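Citrate synthase (Metallosphaera sedula, PDB 6ABX) probably catalyses the condensation of acetyl-CoA with oxaloacetate, using water, to give citrate and free CoA in the tricarboxylic acid cycle. Local coordinates at residues A[232-237]-A[283-288]. Sequence-based numbering, arbitrary orientation.
Sequences DNVEKY and FEIANR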
loop_
_atom_site.group_PDB
_atom_site.type_symbol
_atom_site.label_atom_id
_atom_site.label_comp_id
_atom_site.label_asym_id
_atom_site.label_seq_id
_atom_site.Cartn_x
_atom_site.Cartn_y
_atom_site.Cartn_z
ATOM N N ASP A 232 32.993 22.761 16.419
ATOM C CA ASP A 232 34.374 22.346 16.765
ATOM C C ASP A 232 34.441 20.841 17.052
ATOM O O ASP A 232 35.556 20.248 16.979
ATOM C CB ASP A 232 34.911 23.089 17.994
ATOM C CG ASP A 232 35.414 24.495 17.694
ATOM O OD1 ASP A 232 35.619 24.810 16.507
ATOM O OD2 ASP A 232 35.617 25.262 18.659
ATOM N N ASN A 233 33.286 20.223 17.333
ATOM C CA ASN A 233 33.201 18.806 17.573
ATOM C C ASN A 233 32.963 17.997 16.276
ATOM O O ASN A 233 32.850 16.780 16.380
ATOM C CB ASN A 233 32.087 18.492 18.565
ATOM C CG ASN A 233 32.094 17.086 19.125
ATOM O OD1 ASN A 233 33.147 16.552 19.491
ATOM N ND2 ASN A 233 30.932 16.459 19.216
ATOM N N VAL A 234 32.895 18.609 15.087
ATOM C CA VAL A 234 32.528 17.853 13.908
ATOM C C VAL A 234 33.575 16.767 13.558
ATOM O O VAL A 234 33.226 15.591 13.290
ATOM C CB VAL A 234 32.336 18.784 12.711
ATOM C CG1 VAL A 234 32.422 18.028 11.413
ATOM C CG2 VAL A 234 31.040 19.559 12.855
ATOM N N GLU A 235 34.864 17.157 13.554
ATOM C CA GLU A 235 35.913 16.238 13.090
ATOM C C GLU A 235 35.969 15.020 14.030
ATOM O O GLU A 235 36.131 13.855 13.569
ATOM C CB GLU A 235 37.234 16.990 12.942
ATOM C CG GLU A 235 37.122 18.159 11.966
ATOM C CD GLU A 235 36.290 19.412 12.334
ATOM O OE1 GLU A 235 35.900 20.138 11.372
ATOM O OE2 GLU A 235 36.008 19.713 13.559
ATOM N N LYS A 236 35.854 15.277 15.330
ATOM C CA LYS A 236 35.884 14.219 16.343
ATOM C C LYS A 236 34.680 13.284 16.227
ATOM O O LYS A 236 34.814 12.070 16.283
ATOM C CB LYS A 236 36.018 14.807 17.745
ATOM C CG LYS A 236 37.409 15.393 17.965
ATOM C CD LYS A 236 37.848 15.547 19.412
ATOM C CE LYS A 236 39.356 15.375 19.591
ATOM N NZ LYS A 236 39.702 13.970 19.959
ATOM N N TYR A 237 33.486 13.846 16.044
ATOM C CA TYR A 237 32.276 13.020 15.956
ATOM C C TYR A 237 32.334 12.121 14.708
ATOM O O TYR A 237 31.941 10.939 14.759
ATOM C CB TYR A 237 31.044 13.920 15.943
ATOM C CG TYR A 237 29.723 13.191 15.841
ATOM C CD1 TYR A 237 29.259 12.824 14.598
ATOM C CD2 TYR A 237 28.944 12.915 16.957
ATOM C CE1 TYR A 237 28.020 12.220 14.442
ATOM C CE2 TYR A 237 27.705 12.308 16.825
ATOM C CZ TYR A 237 27.267 11.922 15.564
ATOM O OH TYR A 237 26.051 11.326 15.378
ATOM N N PHE A 283 23.428 24.653 11.054
ATOM C CA PHE A 283 23.879 24.788 9.693
ATOM C C PHE A 283 25.411 24.804 9.575
ATOM O O PHE A 283 25.923 24.275 8.604
ATOM C CB PHE A 283 23.292 26.033 9.023
ATOM C CG PHE A 283 21.968 25.739 8.378
ATOM C CD1 PHE A 283 21.934 25.187 7.108
ATOM C CD2 PHE A 283 20.776 25.982 9.047
ATOM C CE1 PHE A 283 20.715 24.888 6.527
ATOM C CE2 PHE A 283 19.557 25.667 8.465
ATOM C CZ PHE A 283 19.540 25.127 7.201
ATOM N N GLU A 284 26.095 25.485 10.490
ATOM C CA GLU A 284 27.577 25.483 10.520
ATOM C C GLU A 284 28.059 24.032 10.622
ATOM O O GLU A 284 28.953 23.614 9.843
ATOM C CB GLU A 284 28.084 26.336 11.682
ATOM C CG GLU A 284 27.808 27.815 11.474
ATOM C CD GLU A 284 28.119 28.753 12.633
ATOM O OE1 GLU A 284 28.499 28.269 13.726
ATOM O OE2 GLU A 284 27.963 29.981 12.441
ATOM N N ILE A 285 27.456 23.293 11.555
ATOM C CA ILE A 285 27.764 21.853 11.743
ATOM C C ILE A 285 27.560 21.097 10.437
ATOM O O ILE A 285 28.440 20.353 9.972
ATOM C CB ILE A 285 26.971 21.260 12.909
ATOM C CG1 ILE A 285 27.430 21.847 14.239
ATOM C CG2 ILE A 285 27.025 19.741 12.878
ATOM C CD1 ILE A 285 26.543 21.519 15.385
ATOM N N ALA A 286 26.386 21.254 9.798
ATOM C CA ALA A 286 26.075 20.510 8.605
ATOM C C ALA A 286 27.087 20.795 7.475
ATOM O O ALA A 286 27.545 19.902 6.745
ATOM C CB ALA A 286 24.644 20.848 8.189
ATOM N N ASN A 287 27.449 22.063 7.319
ATOM C CA ASN A 287 28.358 22.484 6.285
ATOM C C ASN A 287 29.739 21.845 6.488
ATOM O O ASN A 287 30.344 21.350 5.513
ATOM C CB ASN A 287 28.394 24.010 6.187
ATOM C CG ASN A 287 27.139 24.524 5.490
ATOM O OD1 ASN A 287 26.409 23.771 4.810
ATOM N ND2 ASN A 287 26.883 25.810 5.641
ATOM N N ARG A 288 30.204 21.834 7.740
ATOM C CA ARG A 288 31.479 21.178 8.061
ATOM C C ARG A 288 31.425 19.675 7.817
ATOM O O ARG A 288 32.373 19.116 7.247
ATOM C CB ARG A 288 31.935 21.486 9.485
ATOM C CG ARG A 288 32.413 22.909 9.675
ATOM C CD ARG A 288 32.268 23.337 11.119
ATOM N NE ARG A 288 33.311 24.226 11.616
ATOM C CZ ARG A 288 34.327 23.807 12.381
ATOM N NH1 ARG A 288 34.735 22.541 12.329
ATOM N NH2 ARG A 288 34.904 24.650 13.209
#
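Arg288 meets two carboxylates of 232-237, one at each terminal nitrogen of its guanidinium. The shorter salt bridge runs from Arg288 NH1 to Glu235 OE1 at 2.8 Å, with OE1 near the guanidinium plane. Glu235 OE2 stands 3.3 Å from Arg288 NH1; both Glu235 oxygens face the one nitrogen and the planes are 51° apart, so this is not a two-pronged, coplanar pair. The second bridge, Arg288 NH2 to Asp232 OD1, is long at 3.4 Å, and here the planes differ by 61°. The backbone N of Asp232 sits 4.0 Å above one guanidinium face, displaced toward its rim. An alanine in place of Arg288 would probably leave the neighbouring carboxylates of Asp232 and Glu235 without their shared positive mate. The network ties 232-237, at the start of helix 234-243, to the middle of helix 277-297 in the mainly helical citrate synthase fold. Beneath it Val234 CG2 packs 4.0 Å from Ile285 CG2, and both Val234 methyls rest on Arg288 CB. Val234 CG1 is anti to the backbone N (chi1 161°), which leaves CG2 beside that N and on the Ile285 side. Farther out, Val234 also touches Ile228, Val289 and Ile292, while Pro231 lies against Ile285 and Arg288. The side chain of Leu248, an acetyl-CoA-binding residue, is about 8 Å from that of Val234.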